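Local coordinates for protein enoyl-CoA hydratase/isomerase (Shewanella pealeana, PDB 4KPK) that probably acts as an enoyl-CoA hydratase or isomerase of the crotonase family, working on acyl-CoA thioesters, at residues Q37-S42 with I68-Q73; F63-I68 with L102-K107; K94-G99 with G143-G148; R125-L130 with L150-C155. All coordinates share one frame; numbering follows the deposited sequence.

Overall arrangement
Contact 4 is the most central of the four and contact 2 the most peripheral. Contacts 1 and 2 both use helix 65-80, share Ile68 and lie about 13 Å apart between centres; Tyr40 OH meets Asp64 OD2 at 3.0 Å, a probable hydrogen bond joining them. Contact 2 passes to contact 3 through Phe63 N and Gly99 O, 2.7 Å apart. Contact 3 brings together the two turns that in this family frame the oxyanion hole, so it is probably the part nearest the active site. Contact 4, about 14 Å from contact 3 between centres, packs the buried helix that leaves the second turn, and its Leu152 reaches Phe63 of contact 2.

Contact 1: residues Q37-S42 with I68-Q73; sequences QLHYLS and ISEMIQ. With EDO (1,2-ethanediol), chain B.
The carboxylate of Glu70 closes on the backbone of the turn at His39 and Tyr40, and two hydrogen bonds carry the polar part of the contact. His39 N donates to Glu70 OE2 at 2.8 Å in an almost straight line (175°), arriving on the syn side, 18° out of the carboxylate plane. Tyr40 N donates to Glu70 OE1, also at 2.8 Å, which accepts through its syn lone pair. With one N-H on each oxygen the group is fixed in rotation, and a buried charge is probably eased by the two amide dipoles. The His39 ring adds its edge: CD2 lies 3.0 Å from Glu70 OE2, with ring and carboxylate only 11° from coplanar. A glutamate suits this place because its chain, extended beyond CG, spans from the helix to the turn. With an alanine in place of this acid, both amide N-H groups would probably lose their acceptor and the turn its tie to the helix.

Apolar contact flanks the acid. Leu38 CD2 rests 3.9 Å from Glu70 CG. Leu41, crossing the selenomethionine Met71 at about a right angle, lays its branched end over the start of the Glu70 chain, CD1 being 3.5 Å from Glu70 CB and 3.7 Å from Met71 CG.

The loop leads from helix 30-37 into edge strand 41-46 and is itself bonded to helix 65-80, whose Met71 also reaches strand 49-54 and Leu126 of helix 113-132.

Contact 2: residues F63-I68 with L102-K107; sequences FDEVMI and LNWMRK
One face of the Trp104 indole lies against the backbone that opens helix 65-80. Asp64 CA sits 3.5 Å above the ring plane, and its C-H points onto the five-membered ring in a CH-pi contact, 27° off the normal; Glu65 N is over the same face. Phe63 O approaches obliquely, 2.9 Å from Trp104 CE3. The Phe63 ring carries Met67 CG on one face, 4.2 Å above the plane and toward the rim. The Glu65 carboxylate slides past the pyrrole side of the indole, its plane 27° from the ring plane and its OE1 3.5 Å from Trp104 CD1. With CG anti to the backbone N (chi1 -180°), the indole reaches out to lie flat on that backbone, where a broad tryptophan can span three consecutive residues. A serine in place of Trp104 would probably open a gap against Asp64 CA and Glu65 N.

Asp64 is the N-cap, a role suited to its short acid: its OD1 accepts from Met67 N at 3.0 Å. Farther out, Glu65 OE2 and Lys107 NZ form a long salt bridge of 3.9 Å. A water donates to Glu65 OE1 and accepts weakly from Lys107 NZ.

Helix 102-109 thus packs, through Trp104, against the N-terminal start of helix 65-80, with a weak hydrogen bond from Trp104 NE1 to Asp119 OD2 of helix 113-132. Beyond it, Leu102 and Arg106 pack on Phe285 of the second subunit.

Contact 3: residues K94-G99 with G143-G148; sequences KNFSAG and GAAFGG
Ser97 and Ala145 form a single parallel beta bridge, and the main chain does most of the work. Phe146 N donates to Ser97 O at 2.9 Å in a nearly straight bond (171°). In return Ala144 O takes Ser97 N at 3.1 Å, the donor tilted 31° from the carbonyl plane, while Phe96 N adds a weak, strongly bent bond to the same oxygen. Further along, Gly99 CA sits 3.1 Å from Phe146 O in a CA-H...O contact.

Side chains fill in round this bridge. Ala98 O lies at the edge of the Phe146 ring, and one face of that ring carries Ala144 CB. Phe96 CD2 meets Ala145 CB at 4.1 Å; small alanines let the two chains come this close. Two glycines avoid clashes across the contact: a CB on Gly147 would run into Gly99 CA, and one on Gly143 into Lys94 O. Gly99 is needed for its own backbone conformation (phi 93°), in which a CB would strike the preceding carbonyl.

The second shell sets the turn. Ser97 OG accepts from Gly99 N at 2.9 Å, an ST turn, and is also hydrogen-bonded to Asn61 O. Asn61 ND2 in turn holds Asn95 O.

The loops after strands 86-91 and 137-141, the second rich in glycine, lie side by side as in the crotonase fold, where they offer backbone N-H groups to the thioester oxygen as the oxyanion hole; that is probably their role here.

Contact 4: residues R125-L130 with L150-C155; sequences RLMSML and LGLICC
Met127 and Leu130 pack on Gly151, Leu152 and Cys155 where two helices of the crotonase-like core run side by side, nearly parallel: the segment axes cross at -20° and approach to 9.3 Å. The tight part centres on the selenium of Met127, modelled as selenomethionine. Its chain is bent at CB-CG (chi2 -53°), which brings SE over the neighbouring helix backbone, 3.4 Å from Leu152 N. Gly151 is what permits this, since any CB there would collide with the selenium. Leu152 CD2 meets both Met127 SE and Leu130 CD2, each at 3.7 Å. Leu130 also lays CD2 3.5 Å from Cys155 CB, a small residue that lets the helices draw near at this end. Cys155 SG lies against Met127, 3.5 Å from Met127 O. Branched leucines and a flexible methionine suit such an apolar seam.

Packing is looser at the flank of Leu126, whose CD2 only grazes Leu152 CD2 at 4.2 Å and which turns mostly to Met71 and Leu75 of helix 65-80. Tyr184 of helix 182-189 covers Met127 and Cys155. Toward the C-terminal ends of the two segments the seam is completed by a single water rather than by side chains: it donates to both carbonyls, 2.9 Å from Leu130 O and 2.7 Å from Cys155 O.

Contact 1: residues Q37-S42 with I68-Q73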
loop_
_atom_site.group_PDB
_atom_site.type_symbol
_atom_site.label_atom_id
_atom_site.label_comp_id
_atom_site.label_asym_id
_atom_site.label_seq_id
_atom_site.Cartn_x
_atom_site.Cartn_y
_atom_site.Cartn_z
ATOM N N GLN A 37 -15.860 -11.676 -36.645
ATOM C CA GLN A 37 -17.128 -11.860 -36.012
ATOM C C GLN A 37 -17.438 -10.919 -34.853
ATOM O O GLN A 37 -18.577 -10.531 -34.687
ATOM C CB GLN A 37 -17.236 -13.302 -35.528
ATOM C CG GLN A 37 -17.312 -14.214 -36.749
ATOM C CD GLN A 37 -16.915 -15.627 -36.475
ATOM O OE1 GLN A 37 -16.278 -15.935 -35.474
ATOM N NE2 GLN A 37 -17.289 -16.500 -37.372
ATOM N N LEU A 38 -16.438 -10.496 -34.083
ATOM C CA LEU A 38 -16.669 -9.493 -33.009
ATOM C C LEU A 38 -17.157 -8.143 -33.538
ATOM O O LEU A 38 -16.591 -7.614 -34.492
ATOM C CB LEU A 38 -15.371 -9.238 -32.214
ATOM C CG LEU A 38 -14.814 -10.515 -31.585
ATOM C CD1 LEU A 38 -13.421 -10.372 -30.967
ATOM C CD2 LEU A 38 -15.836 -11.047 -30.588
ATOM N N HIS A 39 -18.147 -7.566 -32.841
ATOM C CA HIS A 39 -18.818 -6.337 -33.254
ATOM C C HIS A 39 -18.016 -5.118 -32.815
ATOM O O HIS A 39 -17.944 -4.153 -33.549
ATOM C CB HIS A 39 -20.239 -6.243 -32.631
ATOM C CG HIS A 39 -21.133 -7.426 -32.924
ATOM N ND1 HIS A 39 -21.807 -7.573 -34.120
ATOM C CD2 HIS A 39 -21.459 -8.519 -32.177
ATOM C CE1 HIS A 39 -22.508 -8.700 -34.097
ATOM N NE2 HIS A 39 -22.305 -9.298 -32.935
ATOM N N TYR A 40 -17.477 -5.186 -31.594
ATOM C CA TYR A 40 -16.896 -4.083 -30.872
ATOM C C TYR A 40 -15.414 -4.143 -30.660
ATOM O O TYR A 40 -14.768 -3.106 -30.314
ATOM C CB TYR A 40 -17.511 -3.988 -29.499
ATOM C CG TYR A 40 -18.970 -3.641 -29.448
ATOM C CD1 TYR A 40 -19.681 -3.169 -30.558
ATOM C CD2 TYR A 40 -19.625 -3.709 -28.259
ATOM C CE1 TYR A 40 -21.023 -2.825 -30.455
ATOM C CE2 TYR A 40 -20.938 -3.352 -28.155
ATOM C CZ TYR A 40 -21.631 -2.921 -29.234
ATOM O OH TYR A 40 -22.942 -2.591 -29.021
ATOM N N LEU A 41 -14.844 -5.312 -30.894
ATOM C CA LEU A 41 -13.410 -5.511 -30.704
ATOM C C LEU A 41 -12.752 -5.933 -32.018
ATOM O O LEU A 41 -13.417 -6.487 -32.882
ATOM C CB LEU A 41 -13.172 -6.619 -29.666
ATOM C CG LEU A 41 -13.723 -6.397 -28.265
ATOM C CD1 LEU A 41 -13.571 -7.649 -27.376
ATOM C CD2 LEU A 41 -13.016 -5.194 -27.664
ATOM N N SER A 42 -11.435 -5.684 -32.115
ATOM C CA SER A 42 -10.529 -6.395 -33.020
ATOM C C SER A 42 -9.620 -7.247 -32.211
ATOM O O SER A 42 -9.340 -6.962 -31.026
ATOM C CB SER A 42 -9.556 -5.451 -33.787
ATOM O OG SER A 42 -10.243 -4.507 -34.555
ATOM N N ILE A 68 -18.626 -6.266 -22.959
ATOM C CA ILE A 68 -18.221 -7.085 -21.804
ATOM C C ILE A 68 -18.025 -8.509 -22.300
ATOM O O ILE A 68 -16.968 -9.097 -22.105
ATOM C CB ILE A 68 -19.274 -7.087 -20.655
ATOM C CG1 ILE A 68 -19.482 -5.691 -20.031
ATOM C CG2 ILE A 68 -18.938 -8.089 -19.581
ATOM C CD1 ILE A 68 -18.223 -4.919 -19.855
ATOM N N SER A 69 -19.014 -9.022 -23.025
ATOM C CA SER A 69 -18.988 -10.431 -23.415
ATOM C C SER A 69 -17.931 -10.720 -24.458
ATOM O O SER A 69 -17.207 -11.746 -24.415
ATOM C CB SER A 69 -20.373 -10.894 -23.895
ATOM O OG SER A 69 -20.229 -11.912 -24.866
ATOM N N GLU A 70 -17.795 -9.791 -25.404
ATOM C CA GLU A 70 -16.749 -9.938 -26.399
ATOM C C GLU A 70 -15.367 -9.966 -25.749
ATOM O O GLU A 70 -14.497 -10.709 -26.154
ATOM C CB GLU A 70 -16.889 -8.831 -27.447
ATOM C CG GLU A 70 -18.155 -9.004 -28.274
ATOM C CD GLU A 70 -18.159 -8.263 -29.579
ATOM O OE1 GLU A 70 -17.375 -7.303 -29.775
ATOM O OE2 GLU A 70 -18.988 -8.624 -30.419
HETATM N N MSE A 71 -15.166 -9.177 -24.710
HETATM C CA MSE A 71 -13.854 -9.116 -24.038
HETATM C C MSE A 71 -13.558 -10.416 -23.353
HETATM O O MSE A 71 -12.432 -10.901 -23.435
HETATM C CB MSE A 71 -13.857 -7.932 -23.075
HETATM C CG MSE A 71 -13.445 -6.653 -23.832
HETATM SE SE MSE A 71 -13.440 -5.123 -22.587
HETATM C CE MSE A 71 -13.143 -3.585 -23.798
ATOM N N ILE A 72 -14.573 -10.998 -22.686
ATOM C CA ILE A 72 -14.458 -12.384 -22.149
ATOM C C ILE A 72 -14.032 -13.396 -23.208
ATOM O O ILE A 72 -13.092 -14.155 -23.008
ATOM C CB ILE A 72 -15.764 -12.817 -21.428
ATOM C CG1 ILE A 72 -16.011 -11.885 -20.220
ATOM C CG2 ILE A 72 -15.746 -14.303 -20.995
ATOM C CD1 ILE A 72 -17.389 -11.965 -19.618
ATOM N N GLN A 73 -14.698 -13.393 -24.357
ATOM C CA GLN A 73 -14.365 -14.306 -25.421
ATOM C C GLN A 73 -12.917 -14.166 -25.929
ATOM O O GLN A 73 -12.252 -15.177 -26.175
ATOM C CB GLN A 73 -15.294 -14.078 -26.617
ATOM C CG GLN A 73 -16.708 -14.583 -26.453
ATOM C CD GLN A 73 -17.552 -14.243 -27.659
ATOM O OE1 GLN A 73 -17.200 -14.591 -28.795
ATOM N NE2 GLN A 73 -18.655 -13.527 -27.434
HETATM C C1 EDO B . -14.199 -5.862 -35.574
HETATM O O1 EDO B . -14.427 -7.081 -34.867
HETATM C C2 EDO B . -12.686 -5.794 -35.687
HETATM O O2 EDO B . -12.286 -5.368 -36.977
#

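Contact 2: residues F63-I68 with L102-K107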
loop_
_atom_site.group_PDB
_atom_site.type_symbol
_atom_site.label_atom_id
_atom_site.label_comp_id
_atom_site.label_asym_id
_atom_site.label_seq_id
_atom_site.Cartn_x
_atom_site.Cartn_y
_atom_site.Cartn_z
ATOM N N PHE A 63 -18.847 0.958 -22.711
ATOM C CA PHE A 63 -19.158 -0.421 -22.392
ATOM C C PHE A 63 -20.658 -0.679 -22.405
ATOM O O PHE A 63 -21.453 0.068 -21.832
ATOM C CB PHE A 63 -18.641 -0.808 -21.018
ATOM C CG PHE A 63 -17.158 -0.945 -20.932
ATOM C CD1 PHE A 63 -16.294 -0.206 -21.781
ATOM C CD2 PHE A 63 -16.607 -1.778 -19.972
ATOM C CE1 PHE A 63 -14.916 -0.336 -21.682
ATOM C CE2 PHE A 63 -15.228 -1.884 -19.856
ATOM C CZ PHE A 63 -14.389 -1.157 -20.713
ATOM N N ASP A 64 -21.009 -1.789 -23.009
ATOM C CA ASP A 64 -22.296 -2.414 -22.768
ATOM C C ASP A 64 -22.119 -3.924 -22.625
ATOM O O ASP A 64 -20.963 -4.409 -22.580
ATOM C CB ASP A 64 -23.276 -2.002 -23.870
ATOM C CG ASP A 64 -22.914 -2.554 -25.200
ATOM O OD1 ASP A 64 -21.991 -3.413 -25.309
ATOM O OD2 ASP A 64 -23.571 -2.123 -26.158
ATOM N N GLU A 65 -23.249 -4.658 -22.517
ATOM C CA GLU A 65 -23.227 -6.137 -22.310
ATOM C C GLU A 65 -22.478 -6.908 -23.415
ATOM O O GLU A 65 -21.800 -7.928 -23.211
ATOM C CB GLU A 65 -24.673 -6.653 -22.091
ATOM C CG GLU A 65 -25.562 -6.739 -23.325
ATOM C CD GLU A 65 -26.077 -5.421 -23.980
ATOM O OE1 GLU A 65 -25.742 -4.254 -23.641
ATOM O OE2 GLU A 65 -26.855 -5.588 -24.925
ATOM N N VAL A 66 -22.588 -6.401 -24.599
ATOM C CA VAL A 66 -21.924 -6.991 -25.715
ATOM C C VAL A 66 -20.386 -6.804 -25.616
ATOM O O VAL A 66 -19.680 -7.764 -25.746
ATOM C CB VAL A 66 -22.501 -6.409 -27.044
ATOM C CG1 VAL A 66 -21.647 -6.815 -28.245
ATOM C CG2 VAL A 66 -23.956 -6.842 -27.243
HETATM N N MSE A 67 -19.894 -5.574 -25.418
HETATM C CA MSE A 67 -18.464 -5.309 -25.165
HETATM C C MSE A 67 -17.919 -6.197 -24.077
HETATM O O MSE A 67 -16.865 -6.766 -24.244
HETATM C CB MSE A 67 -18.256 -3.900 -24.687
HETATM C CG MSE A 67 -16.822 -3.542 -24.322
HETATM SE SE MSE A 67 -16.030 -2.595 -25.868
HETATM C CE MSE A 67 -17.017 -0.931 -25.752
ATOM N N ILE A 68 -18.626 -6.266 -22.959
ATOM C CA ILE A 68 -18.221 -7.085 -21.804
ATOM C C ILE A 68 -18.025 -8.509 -22.300
ATOM O O ILE A 68 -16.968 -9.097 -22.105
ATOM C CB ILE A 68 -19.274 -7.087 -20.655
ATOM C CG1 ILE A 68 -19.482 -5.691 -20.031
ATOM C CG2 ILE A 68 -18.938 -8.089 -19.581
ATOM C CD1 ILE A 68 -18.223 -4.919 -19.855
ATOM N N LEU A 102 -24.966 4.805 -22.470
ATOM C CA LEU A 102 -26.252 5.338 -21.941
ATOM C C LEU A 102 -27.459 4.410 -22.172
ATOM O O LEU A 102 -28.344 4.309 -21.306
ATOM C CB LEU A 102 -26.593 6.712 -22.543
ATOM C CG LEU A 102 -27.863 7.476 -22.089
ATOM C CD1 LEU A 102 -27.851 7.705 -20.595
ATOM C CD2 LEU A 102 -28.028 8.852 -22.777
ATOM N N ASN A 103 -27.500 3.773 -23.345
ATOM C CA ASN A 103 -28.590 2.872 -23.672
ATOM C C ASN A 103 -28.547 1.685 -22.778
ATOM O O ASN A 103 -29.585 1.200 -22.361
ATOM C CB ASN A 103 -28.531 2.427 -25.125
ATOM C CG ASN A 103 -29.324 3.336 -26.007
ATOM O OD1 ASN A 103 -30.476 3.629 -25.699
ATOM N ND2 ASN A 103 -28.715 3.829 -27.086
ATOM N N TRP A 104 -27.334 1.239 -22.454
ATOM C CA TRP A 104 -27.132 0.103 -21.549
ATOM C C TRP A 104 -27.566 0.542 -20.165
ATOM O O TRP A 104 -28.252 -0.183 -19.471
ATOM C CB TRP A 104 -25.674 -0.372 -21.563
ATOM C CG TRP A 104 -25.348 -1.521 -20.689
ATOM C CD1 TRP A 104 -26.054 -2.694 -20.564
ATOM C CD2 TRP A 104 -24.192 -1.656 -19.863
ATOM N NE1 TRP A 104 -25.421 -3.532 -19.698
ATOM C CE2 TRP A 104 -24.276 -2.932 -19.237
ATOM C CE3 TRP A 104 -23.092 -0.822 -19.574
ATOM C CZ2 TRP A 104 -23.289 -3.410 -18.332
ATOM C CZ3 TRP A 104 -22.091 -1.279 -18.643
ATOM C CH2 TRP A 104 -22.214 -2.578 -18.032
HETATM N N MSE A 105 -27.209 1.753 -19.774
HETATM C CA MSE A 105 -27.608 2.213 -18.457
HETATM C C MSE A 105 -29.119 2.263 -18.301
HETATM O O MSE A 105 -29.624 1.955 -17.215
HETATM C CB MSE A 105 -26.992 3.562 -18.138
HETATM C CG MSE A 105 -25.461 3.524 -18.087
HETATM SE SE MSE A 105 -24.769 5.329 -17.622
HETATM C CE MSE A 105 -24.422 6.349 -19.264
ATOM N N ARG A 106 -29.844 2.725 -19.317
ATOM C CA ARG A 106 -31.326 2.722 -19.254
ATOM C C ARG A 106 -31.886 1.331 -19.027
ATOM O O ARG A 106 -32.866 1.165 -18.320
ATOM C CB ARG A 106 -31.950 3.221 -20.544
ATOM C CG ARG A 106 -31.829 4.731 -20.749
ATOM C CD ARG A 106 -32.361 5.133 -22.105
ATOM N NE ARG A 106 -31.861 6.449 -22.470
ATOM C CZ ARG A 106 -32.342 7.615 -22.015
ATOM N NH1 ARG A 106 -33.344 7.674 -21.139
ATOM N NH2 ARG A 106 -31.811 8.752 -22.449
ATOM N N LYS A 107 -31.288 0.350 -19.679
ATOM C CA LYS A 107 -31.711 -1.041 -19.508
ATOM C C LYS A 107 -31.471 -1.511 -18.069
ATOM O O LYS A 107 -32.364 -2.116 -17.470
ATOM C CB LYS A 107 -30.999 -1.972 -20.490
ATOM C CG LYS A 107 -31.155 -1.545 -21.949
ATOM C CD LYS A 107 -30.760 -2.708 -22.837
ATOM C CE LYS A 107 -30.757 -2.388 -24.319
ATOM N NZ LYS A 107 -30.212 -3.617 -24.950
HETATM O O HOH W 1 -27.369 -1.942 -24.388
#

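Contact 3: residues K94-G99 with G143-G148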
loop_
_atom_site.group_PDB
_atom_site.type_symbol
_atom_site.label_atom_id
_atom_site.label_comp_id
_atom_site.label_asym_id
_atom_site.label_seq_id
_atom_site.Cartn_x
_atom_site.Cartn_y
_atom_site.Cartn_z
ATOM N N LYS A 94 -9.883 8.562 -30.186
ATOM C CA LYS A 94 -9.244 9.506 -29.270
ATOM C C LYS A 94 -9.354 9.127 -27.780
ATOM O O LYS A 94 -8.616 9.658 -26.968
ATOM C CB LYS A 94 -9.877 10.895 -29.438
ATOM C CG LYS A 94 -9.953 11.361 -30.871
ATOM C CD LYS A 94 -8.615 11.875 -31.341
ATOM C CE LYS A 94 -8.397 13.284 -30.817
ATOM N NZ LYS A 94 -6.951 13.645 -30.817
ATOM N N ASN A 95 -10.271 8.215 -27.442
ATOM C CA ASN A 95 -10.610 7.896 -26.082
ATOM C C ASN A 95 -10.651 6.378 -25.856
ATOM O O ASN A 95 -11.236 5.626 -26.606
ATOM C CB ASN A 95 -11.975 8.523 -25.721
ATOM C CG ASN A 95 -11.955 10.060 -25.720
ATOM O OD1 ASN A 95 -12.663 10.681 -26.504
ATOM N ND2 ASN A 95 -11.121 10.670 -24.880
ATOM N N PHE A 96 -10.088 5.959 -24.747
ATOM C CA PHE A 96 -9.975 4.555 -24.430
ATOM C C PHE A 96 -11.402 3.924 -24.137
ATOM O O PHE A 96 -11.798 3.026 -24.828
ATOM C CB PHE A 96 -8.969 4.384 -23.268
ATOM C CG PHE A 96 -8.731 2.940 -22.902
ATOM C CD1 PHE A 96 -7.742 2.206 -23.550
ATOM C CD2 PHE A 96 -9.529 2.317 -21.918
ATOM C CE1 PHE A 96 -7.515 0.876 -23.242
ATOM C CE2 PHE A 96 -9.323 0.971 -21.600
ATOM C CZ PHE A 96 -8.297 0.248 -22.245
ATOM N N SER A 97 -12.159 4.459 -23.178
ATOM C CA SER A 97 -13.611 4.208 -23.060
ATOM C C SER A 97 -14.175 5.408 -22.347
ATOM O O SER A 97 -13.633 5.818 -21.315
ATOM C CB SER A 97 -13.925 2.915 -22.231
ATOM O OG SER A 97 -15.354 2.743 -22.024
ATOM N N ALA A 98 -15.227 6.020 -22.874
ATOM C CA ALA A 98 -15.981 6.993 -22.086
ATOM C C ALA A 98 -16.816 6.277 -20.988
ATOM O O ALA A 98 -17.601 6.920 -20.330
ATOM C CB ALA A 98 -16.900 7.844 -22.960
ATOM N N GLY A 99 -16.616 4.978 -20.766
ATOM C CA GLY A 99 -17.250 4.317 -19.637
ATOM C C GLY A 99 -18.532 3.741 -20.171
ATOM O O GLY A 99 -18.551 3.174 -21.263
ATOM N N GLY A 143 -6.453 9.323 -24.026
ATOM C CA GLY A 143 -7.574 10.090 -23.459
ATOM C C GLY A 143 -8.448 9.477 -22.340
ATOM O O GLY A 143 -7.966 8.910 -21.361
ATOM N N ALA A 144 -9.757 9.624 -22.470
ATOM C CA ALA A 144 -10.685 9.242 -21.394
ATOM C C ALA A 144 -10.659 7.749 -21.197
ATOM O O ALA A 144 -10.624 6.996 -22.152
ATOM C CB ALA A 144 -12.099 9.703 -21.702
ATOM N N ALA A 145 -10.621 7.349 -19.925
ATOM C CA ALA A 145 -10.744 5.931 -19.529
ATOM C C ALA A 145 -11.630 5.863 -18.326
ATOM O O ALA A 145 -11.122 5.807 -17.209
ATOM C CB ALA A 145 -9.371 5.373 -19.205
ATOM N N PHE A 146 -12.934 6.006 -18.551
ATOM C CA PHE A 146 -13.910 6.175 -17.477
ATOM C C PHE A 146 -14.613 4.798 -17.247
ATOM O O PHE A 146 -14.532 3.915 -18.106
ATOM C CB PHE A 146 -14.941 7.257 -17.855
ATOM C CG PHE A 146 -14.356 8.658 -18.030
ATOM C CD1 PHE A 146 -13.291 9.114 -17.260
ATOM C CD2 PHE A 146 -14.916 9.542 -18.954
ATOM C CE1 PHE A 146 -12.778 10.402 -17.424
ATOM C CE2 PHE A 146 -14.413 10.824 -19.102
ATOM C CZ PHE A 146 -13.338 11.250 -18.346
ATOM N N GLY A 147 -15.271 4.640 -16.104
ATOM C CA GLY A 147 -16.126 3.455 -15.819
ATOM C C GLY A 147 -15.301 2.170 -15.677
ATOM O O GLY A 147 -14.225 2.189 -15.073
ATOM N N GLY A 148 -15.783 1.058 -16.251
ATOM C CA GLY A 148 -15.119 -0.258 -16.112
ATOM C C GLY A 148 -13.695 -0.306 -16.672
ATOM O O GLY A 148 -12.925 -1.256 -16.366
#

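Contact 4: residues R125-L130 with L150-C155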
loop_
_atom_site.group_PDB
_atom_site.type_symbol
_atom_site.label_atom_id
_atom_site.label_comp_id
_atom_site.label_asym_id
_atom_site.label_seq_id
_atom_site.Cartn_x
_atom_site.Cartn_y
_atom_site.Cartn_z
ATOM N N ARG A 125 -16.656 -11.386 -13.653
ATOM C CA ARG A 125 -15.963 -12.482 -14.343
ATOM C C ARG A 125 -14.935 -11.913 -15.354
ATOM O O ARG A 125 -13.805 -12.378 -15.442
ATOM C CB ARG A 125 -17.012 -13.366 -15.057
ATOM C CG ARG A 125 -16.470 -14.510 -15.901
ATOM C CD ARG A 125 -17.601 -15.330 -16.593
ATOM N NE ARG A 125 -17.088 -16.557 -17.208
ATOM C CZ ARG A 125 -16.685 -17.653 -16.523
ATOM N NH1 ARG A 125 -16.705 -17.699 -15.196
ATOM N NH2 ARG A 125 -16.239 -18.720 -17.169
ATOM N N LEU A 126 -15.337 -10.925 -16.127
ATOM C CA LEU A 126 -14.346 -10.169 -16.986
ATOM C C LEU A 126 -13.096 -9.671 -16.196
ATOM O O LEU A 126 -11.994 -10.026 -16.525
ATOM C CB LEU A 126 -15.029 -9.003 -17.695
ATOM C CG LEU A 126 -14.086 -8.091 -18.535
ATOM C CD1 LEU A 126 -13.215 -8.937 -19.440
ATOM C CD2 LEU A 126 -14.822 -7.021 -19.287
HETATM N N MSE A 127 -13.252 -8.908 -15.141
HETATM C CA MSE A 127 -12.115 -8.409 -14.384
HETATM C C MSE A 127 -11.268 -9.516 -13.786
HETATM O O MSE A 127 -10.032 -9.478 -13.795
HETATM C CB MSE A 127 -12.621 -7.560 -13.265
HETATM C CG MSE A 127 -13.309 -6.264 -13.617
HETATM SE SE MSE A 127 -12.307 -5.029 -14.813
HETATM C CE MSE A 127 -13.886 -4.265 -15.719
ATOM N N SER A 128 -11.934 -10.513 -13.196
ATOM C CA SER A 128 -11.209 -11.614 -12.601
ATOM C C SER A 128 -10.331 -12.374 -13.597
ATOM O O SER A 128 -9.136 -12.594 -13.330
ATOM C CB SER A 128 -12.183 -12.588 -11.904
ATOM O OG SER A 128 -11.433 -13.516 -11.156
HETATM N N MSE A 129 -10.896 -12.759 -14.735
HETATM C CA MSE A 129 -10.138 -13.434 -15.757
HETATM C C MSE A 129 -8.989 -12.593 -16.289
HETATM O O MSE A 129 -7.932 -13.141 -16.624
HETATM C CB MSE A 129 -10.919 -13.751 -17.035
HETATM C CG MSE A 129 -12.062 -14.748 -16.807
HETATM SE SE MSE A 129 -12.946 -15.194 -18.529
HETATM C CE MSE A 129 -11.527 -14.684 -19.773
ATOM N N LEU A 130 -9.176 -11.301 -16.430
ATOM C CA LEU A 130 -8.035 -10.455 -16.820
ATOM C C LEU A 130 -6.975 -10.398 -15.757
ATOM O O LEU A 130 -5.802 -10.628 -16.007
ATOM C CB LEU A 130 -8.511 -9.029 -17.112
ATOM C CG LEU A 130 -7.397 -8.043 -17.526
ATOM C CD1 LEU A 130 -6.609 -8.530 -18.731
ATOM C CD2 LEU A 130 -7.983 -6.662 -17.762
ATOM N N LEU A 150 -11.202 1.774 -16.089
ATOM C CA LEU A 150 -10.288 1.857 -14.998
ATOM C C LEU A 150 -10.035 0.493 -14.365
ATOM O O LEU A 150 -8.887 0.216 -13.991
ATOM C CB LEU A 150 -10.806 2.825 -13.986
ATOM C CG LEU A 150 -9.838 3.184 -12.863
ATOM C CD1 LEU A 150 -8.519 3.722 -13.374
ATOM C CD2 LEU A 150 -10.544 4.212 -11.995
ATOM N N GLY A 151 -11.057 -0.372 -14.284
ATOM C CA GLY A 151 -10.855 -1.730 -13.734
ATOM C C GLY A 151 -9.927 -2.543 -14.602
ATOM O O GLY A 151 -8.943 -3.125 -14.169
ATOM N N LEU A 152 -10.195 -2.573 -15.872
ATOM C CA LEU A 152 -9.243 -3.198 -16.752
ATOM C C LEU A 152 -7.839 -2.711 -16.562
ATOM O O LEU A 152 -6.909 -3.503 -16.574
ATOM C CB LEU A 152 -9.615 -2.964 -18.224
ATOM C CG LEU A 152 -11.022 -3.484 -18.630
ATOM C CD1 LEU A 152 -11.215 -3.114 -20.074
ATOM C CD2 LEU A 152 -11.250 -4.977 -18.409
ATOM N N ILE A 153 -7.648 -1.405 -16.471
ATOM C CA ILE A 153 -6.292 -0.873 -16.312
ATOM C C ILE A 153 -5.689 -1.369 -15.013
ATOM O O ILE A 153 -4.595 -1.881 -14.973
ATOM C CB ILE A 153 -6.315 0.665 -16.295
ATOM C CG1 ILE A 153 -6.671 1.141 -17.678
ATOM C CG2 ILE A 153 -4.986 1.186 -15.766
ATOM C CD1 ILE A 153 -7.262 2.525 -17.692
ATOM N N CYS A 154 -6.450 -1.273 -13.947
ATOM C CA CYS A 154 -6.040 -1.864 -12.679
ATOM C C CYS A 154 -5.878 -3.365 -12.631
ATOM O O CYS A 154 -5.229 -3.848 -11.711
ATOM C CB CYS A 154 -6.926 -1.377 -11.549
ATOM S SG CYS A 154 -6.600 0.395 -11.436
ATOM N N CYS A 155 -6.391 -4.081 -13.628
ATOM C CA CYS A 155 -6.232 -5.526 -13.730
ATOM C C CYS A 155 -5.000 -5.911 -14.546
ATOM O O CYS A 155 -4.567 -7.060 -14.513
ATOM C CB CYS A 155 -7.503 -6.158 -14.304
ATOM S SG CYS A 155 -8.809 -6.230 -13.084
HETATM O O HOH W 2 -3.411 -9.067 -15.887
#